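Local coordinates for protein BugD (Bordetella pertussis Tohama I, PDB 2F5X) that probably serves as the periplasmic solute receptor of a tripartite tricarboxylate transporter-type uptake system, holding aspartic acid in a pocket of the periplasmic binding protein fold, at residues A[19-24]-A[50-55]; A[108-113]-A[276-281]; A[141-146]-A[184-189]. All blocks are in the same frame, centred on the assembly; numbering follows the deposited sequence.

Contact 1: residues A[19-24]-A[50-55]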
ATOM      1  N   VAL A  19      -6.146   9.907 -19.549  1.00 17.39           N
ATOM      2  CA  VAL A  19      -6.135  10.318 -18.143  1.00 16.07           C
ATOM      3  C   VAL A  19      -4.883   9.762 -17.486  1.00 16.00           C
ATOM      4  O   VAL A  19      -4.615   8.557 -17.572  1.00 15.39           O
ATOM      5  CB  VAL A  19      -7.385   9.794 -17.410  1.00 16.06           C
ATOM      6  CG1 VAL A  19      -7.315  10.079 -15.902  1.00 14.92           C
ATOM      7  CG2 VAL A  19      -8.649  10.403 -18.006  1.00 16.65           C
ATOM      8  N   ASN A  20      -4.123  10.638 -16.834  1.00 15.46           N
ATOM      9  CA  ASN A  20      -2.923  10.215 -16.106  1.00 15.88           C
ATOM     10  C   ASN A  20      -3.267   9.778 -14.702  1.00 15.03           C
ATOM     11  O   ASN A  20      -3.909  10.530 -13.958  1.00 14.50           O
ATOM     12  CB  ASN A  20      -1.892  11.339 -16.047  1.00 16.04           C
ATOM     13  CG  ASN A  20      -1.392  11.750 -17.426  1.00 18.93           C
ATOM     14  OD1 ASN A  20      -1.307  12.942 -17.741  1.00 23.63           O
ATOM     15  ND2 ASN A  20      -1.055  10.767 -18.252  1.00 20.36           N
HETATM   16  N   MSE A  21      -2.838   8.564 -14.356  1.00 14.21           N
HETATM   17  CA  MSE A  21      -3.044   8.016 -13.021  1.00 14.03           C
HETATM   18  C   MSE A  21      -1.690   7.958 -12.330  1.00 13.25           C
HETATM   19  O   MSE A  21      -0.807   7.201 -12.730  1.00 13.57           O
HETATM   20  CB  MSE A  21      -3.674   6.625 -13.105  1.00 14.76           C
HETATM   21  CG  MSE A  21      -3.452   5.750 -11.869  1.00 16.91           C
HETATM   22 SE   MSE A  21      -4.509   4.124 -11.913  1.00 23.57          SE
HETATM   23  CE  MSE A  21      -5.957   5.040 -11.689  1.00 10.64           C
ATOM     24  N   VAL A  22      -1.525   8.782 -11.304  1.00 11.94           N
ATOM     25  CA  VAL A  22      -0.266   8.836 -10.564  1.00 10.90           C
ATOM     26  C   VAL A  22      -0.241   7.773  -9.471  1.00 10.28           C
ATOM     27  O   VAL A  22      -1.155   7.692  -8.643  1.00 10.20           O
ATOM     28  CB  VAL A  22      -0.048  10.249  -9.956  1.00 10.91           C
ATOM     29  CG1 VAL A  22       1.187  10.299  -9.019  1.00 11.25           C
ATOM     30  CG2 VAL A  22       0.032  11.303 -11.081  1.00 11.81           C
ATOM     31  N   VAL A  23       0.820   6.971  -9.488  1.00  9.32           N
ATOM     32  CA  VAL A  23       1.121   5.991  -8.448  1.00  8.96           C
ATOM     33  C   VAL A  23       2.371   6.518  -7.734  1.00  8.52           C
ATOM     34  O   VAL A  23       3.424   6.617  -8.361  1.00  8.52           O
ATOM     35  CB  VAL A  23       1.425   4.617  -9.093  1.00  8.80           C
ATOM     36  CG1 VAL A  23       2.029   3.641  -8.078  1.00  8.66           C
ATOM     37  CG2 VAL A  23       0.161   4.037  -9.699  1.00 10.05           C
ATOM     38  N   PRO A  24       2.265   6.926  -6.466  1.00  8.49           N
ATOM     39  CA  PRO A  24       3.410   7.523  -5.754  1.00  8.19           C
ATOM     40  C   PRO A  24       4.561   6.586  -5.359  1.00  8.54           C
ATOM     41  O   PRO A  24       5.207   6.804  -4.327  1.00  8.66           O
ATOM     42  CB  PRO A  24       2.752   8.117  -4.501  1.00  7.89           C
ATOM     43  CG  PRO A  24       1.288   8.330  -4.929  1.00  8.00           C
ATOM     44  CD  PRO A  24       1.034   7.008  -5.657  1.00  8.36           C
ATOM     45  N   VAL A  50      -6.019   5.005 -19.780  1.00 19.64           N
ATOM     46  CA  VAL A  50      -5.477   5.521 -18.525  1.00 18.54           C
ATOM     47  C   VAL A  50      -3.978   5.245 -18.565  1.00 18.54           C
ATOM     48  O   VAL A  50      -3.566   4.103 -18.793  1.00 18.66           O
ATOM     49  CB  VAL A  50      -6.125   4.829 -17.294  1.00 18.66           C
ATOM     50  CG1 VAL A  50      -5.451   5.258 -15.984  1.00 18.18           C
ATOM     51  CG2 VAL A  50      -7.611   5.114 -17.238  1.00 18.39           C
ATOM     52  N   VAL A  51      -3.176   6.292 -18.366  1.00 17.38           N
ATOM     53  CA  VAL A  51      -1.714   6.195 -18.415  1.00 17.06           C
ATOM     54  C   VAL A  51      -1.160   6.260 -16.998  1.00 16.45           C
ATOM     55  O   VAL A  51      -1.325   7.268 -16.307  1.00 16.39           O
ATOM     56  CB  VAL A  51      -1.085   7.348 -19.244  1.00 16.69           C
ATOM     57  CG1 VAL A  51       0.444   7.235 -19.265  1.00 18.34           C
ATOM     58  CG2 VAL A  51      -1.638   7.368 -20.668  1.00 18.04           C
ATOM     59  N   VAL A  52      -0.490   5.195 -16.574  1.00 16.16           N
ATOM     60  CA  VAL A  52       0.086   5.154 -15.229  1.00 15.96           C
ATOM     61  C   VAL A  52       1.409   5.927 -15.197  1.00 16.10           C
ATOM     62  O   VAL A  52       2.276   5.744 -16.063  1.00 16.30           O
ATOM     63  CB  VAL A  52       0.267   3.697 -14.724  1.00 16.14           C
ATOM     64  CG1 VAL A  52       1.040   3.655 -13.407  1.00 15.61           C
ATOM     65  CG2 VAL A  52      -1.094   3.011 -14.568  1.00 15.79           C
ATOM     66  N   GLU A  53       1.542   6.807 -14.207  1.00 15.95           N
ATOM     67  CA  GLU A  53       2.783   7.544 -13.988  1.00 16.03           C
ATOM     68  C   GLU A  53       3.304   7.223 -12.602  1.00 15.12           C
ATOM     69  O   GLU A  53       2.560   7.291 -11.623  1.00 15.21           O
ATOM     70  CB  GLU A  53       2.558   9.048 -14.146  1.00 17.14           C
ATOM     71  CG  GLU A  53       2.070   9.437 -15.537  1.00 21.37           C
ATOM     72  CD  GLU A  53       1.874  10.931 -15.729  1.00 26.94           C
ATOM     73  OE1 GLU A  53       1.725  11.667 -14.726  1.00 28.87           O
ATOM     74  OE2 GLU A  53       1.852  11.369 -16.902  1.00 30.48           O
ATOM     75  N   ASN A  54       4.578   6.862 -12.520  1.00 13.36           N
ATOM     76  CA  ASN A  54       5.167   6.497 -11.235  1.00 12.79           C
ATOM     77  C   ASN A  54       5.961   7.652 -10.676  1.00 12.69           C
ATOM     78  O   ASN A  54       6.871   8.146 -11.332  1.00 13.20           O
ATOM     79  CB  ASN A  54       6.033   5.248 -11.389  1.00 12.46           C
ATOM     80  CG  ASN A  54       5.230   4.057 -11.834  1.00 11.78           C
ATOM     81  OD1 ASN A  54       5.162   3.751 -13.026  1.00 12.38           O
ATOM     82  ND2 ASN A  54       4.591   3.385 -10.879  1.00 10.42           N
ATOM     83  N   LYS A  55       5.601   8.102  -9.475  1.00 12.93           N
ATOM     84  CA  LYS A  55       6.261   9.259  -8.880  1.00 13.31           C
ATOM     85  C   LYS A  55       6.633   8.956  -7.440  1.00 12.80           C
ATOM     86  O   LYS A  55       5.917   9.316  -6.507  1.00 12.83           O
ATOM     87  CB  LYS A  55       5.366  10.507  -8.983  1.00 13.46           C
ATOM     88  CG  LYS A  55       5.043  10.931 -10.424  1.00 17.02           C
ATOM     89  CD  LYS A  55       6.305  11.389 -11.183  1.00 21.92           C
ATOM     90  CE  LYS A  55       6.171  11.215 -12.705  1.00 25.17           C
ATOM     91  NZ  LYS A  55       6.953  10.059 -13.283  1.00 29.09           N
TER
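Asn20 and Glu53 meet flat against flat, the amide and carboxylate planes stacked only 19° apart, with Glu53 OE2 lying 3.3 Å from Asn20 ND2. The same oxygen is equally close to the amide carbon, so it rests over the group, and the poor angle rules out a hydrogen bond. Glu53 CG sits beside its own backbone N (chi1 -61°), and the chain then runs extended to Asn20. Val51 lies alongside Asn20 on this face, its CB 3.6 Å from Asn20 ND2. On the other face the contacts are staggered along the strands: Met21 CB touches Val50 CG1 at 3.6 Å, and Val23 CG2 meets Val52 CG1 at 3.8 Å. The Val23 side chain is also about 5 Å from the bound aspartic acid. Asn54 points the same way as Val23 and lays ND2 against its CB and CG1, but the amide is held from outside, by Arg36 at OD1 and by Phe25 O and Asp32 at ND2. Between the two faces, five backbone bonds join the parallel strands, from Val51 N to Val19 O (2.8 Å) through to Lys55 N and Val23 O (2.9 Å). This is a beta-alpha-beta unit, whose linking helix 30-46 packs on Val23, Val50 and Val52, while helix 61-68 touches Val22 from the Asn20 side. The Asn20 and Glu53 pair thus stacks without a hydrogen bond at a partly exposed site, the Met21 face is mostly apolar apart from the Asn54 amide, and the five backbone bonds fix the strand register.

Contact 2: residues A[108-113]-A[276-281]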
ATOM      1  N   VAL A 108     -10.873   0.973  -3.725  1.00  9.47           N
ATOM      2  CA  VAL A 108     -10.404   0.168  -4.853  1.00  9.57           C
ATOM      3  C   VAL A 108     -10.182  -1.287  -4.416  1.00  9.39           C
ATOM      4  O   VAL A 108     -10.951  -2.183  -4.791  1.00  9.36           O
ATOM      5  CB  VAL A 108      -9.107   0.790  -5.456  1.00  9.78           C
ATOM      6  CG1 VAL A 108      -8.565  -0.039  -6.611  1.00 10.82           C
ATOM      7  CG2 VAL A 108      -9.363   2.242  -5.909  1.00  9.53           C
ATOM      8  N   VAL A 109      -9.141  -1.515  -3.615  1.00  9.24           N
ATOM      9  CA  VAL A 109      -8.810  -2.851  -3.123  1.00  9.15           C
ATOM     10  C   VAL A 109      -8.328  -2.762  -1.675  1.00  9.70           C
ATOM     11  O   VAL A 109      -7.958  -1.687  -1.205  1.00  9.97           O
ATOM     12  CB  VAL A 109      -7.687  -3.552  -3.975  1.00  8.95           C
ATOM     13  CG1 VAL A 109      -8.170  -3.902  -5.376  1.00  9.22           C
ATOM     14  CG2 VAL A 109      -6.400  -2.697  -4.032  1.00  9.53           C
ATOM     15  N   ASP A 110      -8.315  -3.902  -0.988  1.00  9.24           N
ATOM     16  CA  ASP A 110      -7.720  -4.018   0.341  1.00 10.03           C
ATOM     17  C   ASP A 110      -6.708  -5.175   0.279  1.00  9.61           C
ATOM     18  O   ASP A 110      -7.077  -6.313  -0.023  1.00  9.76           O
ATOM     19  CB  ASP A 110      -8.832  -4.272   1.368  1.00 10.44           C
ATOM     20  CG  ASP A 110      -8.338  -4.275   2.800  1.00 12.66           C
ATOM     21  OD1 ASP A 110      -7.158  -3.961   3.066  1.00 12.60           O
ATOM     22  OD2 ASP A 110      -9.096  -4.595   3.741  1.00 17.36           O
ATOM     23  N   VAL A 111      -5.436  -4.870   0.541  1.00  9.04           N
ATOM     24  CA  VAL A 111      -4.334  -5.819   0.318  1.00  8.83           C
ATOM     25  C   VAL A 111      -3.661  -6.187   1.631  1.00  9.03           C
ATOM     26  O   VAL A 111      -3.230  -5.302   2.367  1.00  9.43           O
ATOM     27  CB  VAL A 111      -3.284  -5.227  -0.666  1.00  8.58           C
ATOM     28  CG1 VAL A 111      -2.226  -6.272  -1.080  1.00  8.30           C
ATOM     29  CG2 VAL A 111      -3.987  -4.662  -1.913  1.00  8.62           C
ATOM     30  N   PRO A 112      -3.528  -7.484   1.915  1.00  8.93           N
ATOM     31  CA  PRO A 112      -2.839  -7.917   3.133  1.00  9.15           C
ATOM     32  C   PRO A 112      -1.329  -7.881   2.948  1.00  9.16           C
ATOM     33  O   PRO A 112      -0.837  -7.757   1.819  1.00  8.90           O
ATOM     34  CB  PRO A 112      -3.340  -9.354   3.325  1.00 10.07           C
ATOM     35  CG  PRO A 112      -3.607  -9.849   1.913  1.00 10.14           C
ATOM     36  CD  PRO A 112      -4.026  -8.627   1.122  1.00  9.12           C
HETATM   37  N   MSE A 113      -0.601  -7.969   4.051  1.00  8.81           N
HETATM   38  CA  MSE A 113       0.856  -7.963   3.987  1.00  9.08           C
HETATM   39  C   MSE A 113       1.485  -9.268   4.494  1.00  8.72           C
HETATM   40  O   MSE A 113       0.860 -10.029   5.250  1.00  8.86           O
HETATM   41  CB  MSE A 113       1.404  -6.731   4.706  1.00  8.30           C
HETATM   42  CG  MSE A 113       0.818  -5.429   4.136  1.00 10.39           C
HETATM   43 SE   MSE A 113       1.520  -3.899   5.032  1.00 13.62          SE
HETATM   44  CE  MSE A 113       3.289  -3.893   4.133  1.00 10.57           C
ATOM     45  N   GLY A 276      -3.984 -11.883  -3.934  1.00 12.16           N
ATOM     46  CA  GLY A 276      -4.443 -11.844  -2.554  1.00 12.38           C
ATOM     47  C   GLY A 276      -5.171 -10.575  -2.153  1.00 12.82           C
ATOM     48  O   GLY A 276      -5.481 -10.378  -0.968  1.00 12.75           O
ATOM     49  N   ALA A 277      -5.459  -9.726  -3.138  1.00 12.44           N
ATOM     50  CA  ALA A 277      -6.167  -8.476  -2.891  1.00 12.77           C
ATOM     51  C   ALA A 277      -7.674  -8.674  -2.892  1.00 13.15           C
ATOM     52  O   ALA A 277      -8.220  -9.359  -3.764  1.00 14.12           O
ATOM     53  CB  ALA A 277      -5.774  -7.420  -3.919  1.00 12.49           C
ATOM     54  N   GLU A 278      -8.339  -8.088  -1.903  1.00 12.73           N
ATOM     55  CA  GLU A 278      -9.796  -8.046  -1.875  1.00 13.37           C
ATOM     56  C   GLU A 278     -10.246  -6.836  -2.680  1.00 12.42           C
ATOM     57  O   GLU A 278      -9.775  -5.729  -2.433  1.00 12.58           O
ATOM     58  CB  GLU A 278     -10.296  -7.899  -0.433  1.00 13.91           C
ATOM     59  CG  GLU A 278     -11.801  -7.648  -0.349  1.00 18.69           C
ATOM     60  CD  GLU A 278     -12.297  -7.310   1.046  1.00 23.53           C
ATOM     61  OE1 GLU A 278     -13.508  -7.523   1.289  1.00 27.37           O
ATOM     62  OE2 GLU A 278     -11.504  -6.815   1.886  1.00 26.69           O
ATOM     63  N   VAL A 279     -11.155  -7.039  -3.630  1.00 12.24           N
ATOM     64  CA  VAL A 279     -11.669  -5.931  -4.427  1.00 11.63           C
ATOM     65  C   VAL A 279     -12.855  -5.320  -3.688  1.00 11.77           C
ATOM     66  O   VAL A 279     -13.771  -6.040  -3.275  1.00 11.54           O
ATOM     67  CB  VAL A 279     -12.078  -6.378  -5.861  1.00 11.60           C
ATOM     68  CG1 VAL A 279     -12.583  -5.187  -6.678  1.00 11.34           C
ATOM     69  CG2 VAL A 279     -10.901  -7.037  -6.575  1.00 11.92           C
ATOM     70  N   LEU A 280     -12.821  -3.999  -3.511  1.00 11.19           N
ATOM     71  CA  LEU A 280     -13.846  -3.289  -2.739  1.00 11.06           C
ATOM     72  C   LEU A 280     -14.948  -2.787  -3.674  1.00 10.87           C
ATOM     73  O   LEU A 280     -15.261  -1.599  -3.730  1.00 11.01           O
ATOM     74  CB  LEU A 280     -13.196  -2.154  -1.923  1.00 10.60           C
ATOM     75  CG  LEU A 280     -12.116  -2.646  -0.939  1.00 11.04           C
ATOM     76  CD1 LEU A 280     -11.457  -1.494  -0.194  1.00 11.41           C
ATOM     77  CD2 LEU A 280     -12.706  -3.656   0.055  1.00 12.16           C
ATOM     78  N   THR A 281     -15.554  -3.741  -4.379  1.00 11.22           N
ATOM     79  CA  THR A 281     -16.412  -3.485  -5.527  1.00 11.78           C
ATOM     80  C   THR A 281     -17.581  -2.552  -5.239  1.00 11.81           C
ATOM     81  O   THR A 281     -17.919  -1.692  -6.063  1.00 11.87           O
ATOM     82  CB  THR A 281     -16.944  -4.826  -6.048  1.00 11.71           C
ATOM     83  OG1 THR A 281     -15.881  -5.793  -6.012  1.00 13.06           O
ATOM     84  CG2 THR A 281     -17.292  -4.716  -7.523  1.00 13.13           C
TER
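Val109 and Asp110 run antiparallel to Val279 and Glu278, the first couple a non-hydrogen-bonded pair and the second a hydrogen-bonded one. Asp110 N gives its hydrogen to Glu278 O at 2.7 Å, and Glu278 N returns a bond to Asp110 O at 2.9 Å. A third bond runs from Leu280 N to Val108 O, where the incoming strand turns away through an inverse gamma turn centred on Leu280. The two acids of the hydrogen-bonded pair share one face: with each CG anti to its backbone N and Glu278 extended beyond it, Glu278 OE2 comes up to Asp110 CB and lies 3.8 Å from Asp110 OD2, the carboxylate planes 24° apart. Two like charges this close would be expected to raise the pKa of one of them somewhat, though Glu278 is open to solvent. Strand 278-279 here adds a short edge to the long strand 102-117, which also pairs with strands 188-192, 206-210 and 236-244 and so links distant parts of the periplasmic binding protein fold. Leu280 reaches back over the backbone, its CD1 3.6 Å from Val109 O. On the face away from the acids, Val111 CG2 touches Ala277 CB at 3.9 Å, and Val109 CG1 lies 4.3 Å from Val279 CG2. Phe268 and Met272 of helix 266-274 pack on this apolar side. That helix ends in a Schellman motif at Gly276, whose positive phi (82°) starts the chain toward the strand, and Gly276 O sits against the Pro112 ring, 3.1 Å from CD.

Contact 3: residues A[141-146]-A[184-189]. With ASP (aspartic acid), chain D.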
ATOM      1  N   SER A 141      19.027  -5.705   8.864  1.00  9.87           N
ATOM      2  CA  SER A 141      18.460  -4.532   8.205  1.00  9.36           C
ATOM      3  C   SER A 141      17.013  -4.772   7.791  1.00  9.27           C
ATOM      4  O   SER A 141      16.653  -5.854   7.297  1.00  8.67           O
ATOM      5  CB  SER A 141      19.287  -4.149   6.969  1.00  9.96           C
ATOM      6  OG  SER A 141      19.375  -5.235   6.066  1.00 11.04           O
ATOM      7  N   LEU A 142      16.197  -3.745   7.997  1.00  8.36           N
ATOM      8  CA  LEU A 142      14.796  -3.764   7.623  1.00  8.32           C
ATOM      9  C   LEU A 142      14.608  -2.794   6.463  1.00  8.49           C
ATOM     10  O   LEU A 142      15.097  -1.668   6.517  1.00  9.60           O
ATOM     11  CB  LEU A 142      13.944  -3.325   8.820  1.00  8.53           C
ATOM     12  CG  LEU A 142      12.444  -3.104   8.604  1.00  9.42           C
ATOM     13  CD1 LEU A 142      11.731  -4.436   8.407  1.00  9.96           C
ATOM     14  CD2 LEU A 142      11.861  -2.351   9.794  1.00 12.12           C
ATOM     15  N   ALA A 143      13.908  -3.235   5.417  1.00  8.31           N
ATOM     16  CA  ALA A 143      13.609  -2.375   4.277  1.00  8.54           C
ATOM     17  C   ALA A 143      12.190  -1.834   4.367  1.00  9.06           C
ATOM     18  O   ALA A 143      11.285  -2.541   4.805  1.00  9.13           O
ATOM     19  CB  ALA A 143      13.774  -3.161   2.972  1.00  9.24           C
ATOM     20  N   ASN A 144      11.998  -0.581   3.951  1.00  8.48           N
ATOM     21  CA  ASN A 144      10.650  -0.066   3.675  1.00  8.29           C
ATOM     22  C   ASN A 144      10.671   0.905   2.489  1.00  8.27           C
ATOM     23  O   ASN A 144      11.728   1.151   1.898  1.00  7.51           O
ATOM     24  CB  ASN A 144       9.994   0.558   4.920  1.00  8.70           C
ATOM     25  CG  ASN A 144      10.715   1.812   5.422  1.00  8.93           C
ATOM     26  OD1 ASN A 144      11.278   2.582   4.646  1.00  8.61           O
ATOM     27  ND2 ASN A 144      10.682   2.020   6.738  1.00  9.72           N
ATOM     28  N   ALA A 145       9.507   1.442   2.142  1.00  8.05           N
ATOM     29  CA  ALA A 145       9.396   2.336   0.992  1.00  7.90           C
ATOM     30  C   ALA A 145       9.255   3.804   1.438  1.00  8.35           C
ATOM     31  O   ALA A 145       8.602   4.616   0.767  1.00  7.90           O
ATOM     32  CB  ALA A 145       8.229   1.896   0.067  1.00  8.37           C
ATOM     33  N   GLY A 146       9.885   4.119   2.571  1.00  8.18           N
ATOM     34  CA  GLY A 146       9.947   5.479   3.109  1.00  7.83           C
ATOM     35  C   GLY A 146       8.872   5.742   4.147  1.00  7.86           C
ATOM     36  O   GLY A 146       7.853   5.052   4.167  1.00  7.37           O
ATOM     37  N   LYS A 184      20.070 -10.139  -1.536  1.00 15.67           N
ATOM     38  CA  LYS A 184      20.635 -10.325  -0.191  1.00 16.22           C
ATOM     39  C   LYS A 184      21.359  -9.078   0.337  1.00 16.14           C
ATOM     40  O   LYS A 184      22.254  -9.186   1.179  1.00 17.03           O
ATOM     41  CB  LYS A 184      21.523 -11.597  -0.133  1.00 16.65           C
ATOM     42  CG  LYS A 184      20.737 -12.848  -0.515  1.00 17.93           C
ATOM     43  CD  LYS A 184      21.583 -14.083  -0.732  1.00 21.99           C
ATOM     44  CE  LYS A 184      20.666 -15.262  -1.044  1.00 22.98           C
ATOM     45  NZ  LYS A 184      21.400 -16.560  -1.083  1.00 26.40           N
ATOM     46  N   GLN A 185      20.943  -7.904  -0.139  1.00 16.00           N
ATOM     47  CA  GLN A 185      21.515  -6.621   0.282  1.00 16.23           C
ATOM     48  C   GLN A 185      20.796  -6.001   1.475  1.00 15.43           C
ATOM     49  O   GLN A 185      21.321  -5.074   2.109  1.00 16.27           O
ATOM     50  CB  GLN A 185      21.525  -5.618  -0.884  1.00 17.24           C
ATOM     51  CG  GLN A 185      22.406  -6.036  -2.050  1.00 21.36           C
ATOM     52  CD  GLN A 185      23.836  -5.567  -1.888  1.00 26.58           C
ATOM     53  OE1 GLN A 185      24.541  -6.019  -0.989  1.00 29.58           O
ATOM     54  NE2 GLN A 185      24.267  -4.655  -2.753  1.00 29.55           N
ATOM     55  N   VAL A 186      19.593  -6.507   1.764  1.00 12.99           N
ATOM     56  CA  VAL A 186      18.807  -6.099   2.925  1.00 11.81           C
ATOM     57  C   VAL A 186      18.133  -7.380   3.442  1.00 10.96           C
ATOM     58  O   VAL A 186      17.970  -8.339   2.673  1.00 11.29           O
ATOM     59  CB  VAL A 186      17.801  -4.955   2.554  1.00 11.66           C
ATOM     60  CG1 VAL A 186      16.688  -5.470   1.617  1.00 10.66           C
ATOM     61  CG2 VAL A 186      17.207  -4.312   3.805  1.00 12.93           C
ATOM     62  N   ASP A 187      17.767  -7.426   4.724  1.00  9.44           N
ATOM     63  CA  ASP A 187      17.426  -8.712   5.347  1.00  9.60           C
ATOM     64  C   ASP A 187      15.948  -9.030   5.449  1.00  9.04           C
ATOM     65  O   ASP A 187      15.538 -10.146   5.158  1.00  9.02           O
ATOM     66  CB  ASP A 187      18.034  -8.828   6.745  1.00  9.50           C
ATOM     67  CG  ASP A 187      19.533  -8.684   6.748  1.00 10.38           C
ATOM     68  OD1 ASP A 187      20.202  -9.099   5.781  1.00 14.22           O
ATOM     69  OD2 ASP A 187      20.136  -8.164   7.694  1.00 12.49           O
ATOM     70  N   LEU A 188      15.162  -8.048   5.873  1.00  8.75           N
ATOM     71  CA  LEU A 188      13.802  -8.286   6.360  1.00  9.01           C
ATOM     72  C   LEU A 188      12.869  -7.213   5.816  1.00  9.23           C
ATOM     73  O   LEU A 188      13.278  -6.064   5.680  1.00  9.12           O
ATOM     74  CB  LEU A 188      13.851  -8.202   7.894  1.00  9.38           C
ATOM     75  CG  LEU A 188      12.601  -8.427   8.734  1.00 10.11           C
ATOM     76  CD1 LEU A 188      12.155  -9.896   8.627  1.00 12.21           C
ATOM     77  CD2 LEU A 188      12.900  -8.038  10.178  1.00 12.56           C
HETATM   78  N   MSE A 189      11.627  -7.582   5.487  1.00  9.06           N
HETATM   79  CA  MSE A 189      10.659  -6.599   4.996  1.00  9.47           C
HETATM   80  C   MSE A 189       9.233  -7.052   5.249  1.00  9.38           C
HETATM   81  O   MSE A 189       8.940  -8.239   5.208  1.00  9.33           O
HETATM   82  CB  MSE A 189      10.851  -6.422   3.482  1.00  9.95           C
HETATM   83  CG  MSE A 189       9.928  -5.422   2.831  1.00 11.75           C
HETATM   84 SE   MSE A 189      10.589  -4.933   1.069  1.00 14.70          SE
HETATM   85  CE  MSE A 189      10.140  -6.506  -0.013  1.00 13.69           C
TER
HETATM   86  N   ASP D 901       2.721   0.307  -2.051  1.00  7.83           N
HETATM   87  CA  ASP D 901       4.140   0.744  -2.210  1.00  7.79           C
HETATM   88  C   ASP D 901       4.659   0.473  -3.613  1.00  8.12           C
HETATM   89  O   ASP D 901       5.881   0.354  -3.824  1.00  8.63           O
HETATM   90  CB  ASP D 901       5.030   0.053  -1.186  1.00  7.59           C
HETATM   91  CG  ASP D 901       4.719   0.474   0.226  1.00  7.57           C
HETATM   92  OD1 ASP D 901       5.229  -0.190   1.158  1.00  7.40           O
HETATM   93  OD2 ASP D 901       3.979   1.457   0.491  1.00  8.41           O
HETATM   94  OXT ASP D 901       3.840   0.370  -4.527  1.00  8.21           O
HETATM   95  O   HOH W   1      21.623  -4.744   4.813  1.00 34.27           O
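Ser141 and Asp187 clasp each other through both backbone and side chain. Asp187 OD2 takes the hydrogen of Ser141 N at 2.9 Å, from above the carboxylate plane, while its other oxygen forms a salt bridge with Arg118. In return Asp187 N reaches Ser141 O over a bent 3.2 Å bond and Ser141 OG in a weak one. Ser141 OG lies between its own backbone N and carbonyl carbon (chi1 57°), facing the 184-189 segment, and a water bridges it to Gln185 O. With Val186 CG1 between the backbone N and the carbonyl carbon (chi1 68°), CG2 is anti to the N and reaches both Ser141 OG at 3.3 Å and Ala143 CB at 3.7 Å. Strand 141-144 runs parallel to its neighbours, between strands 188-192 and 167-170, in an alpha/beta arrangement where helix 150-162 packs on Leu142 and Leu188. The bond from Ala143 N to Leu188 O, 2.9 Å, is nearly straight. On the leucine face, Leu142 CD1 lies 3.5 Å from Leu188 O and also touches Leu188 CG. Across the sheet, selenomethionine Met189 sets its SE against Ala143 CB, then bends at chi3. At the strand end, Asn144 OD1 accepts from Gly146 N, an Asx turn; Ala145, within it, has its CB 3.8 Å from CG of the bound aspartic acid, whose pocket Ser151 and Ala150 help to complete.

Overall arrangement
From the N terminus, contact 1 closes first: strand 19-23, helix 30-46 and strand 50-54 form one beta-alpha-beta unit, finished before the next contact opens. After helix 61-68, strand 76-81 and helix 83-86 the chain enters strand 102-117, where contact 2 opens a long loop, closed only when residues 276-281, following helix 266-274, join that strand. Contact 3, tying strand 141-144 to strand 188-192, is nested wholly inside that loop, on the opposite side of the chain's centre from contact 2, their centres about 24 Å apart. Nothing crosses. All three reach one mixed sheet, in which strands 102-117 and 188-192 are neighbours. Contacts 1 and 3 each lead toward the bound aspartic acid.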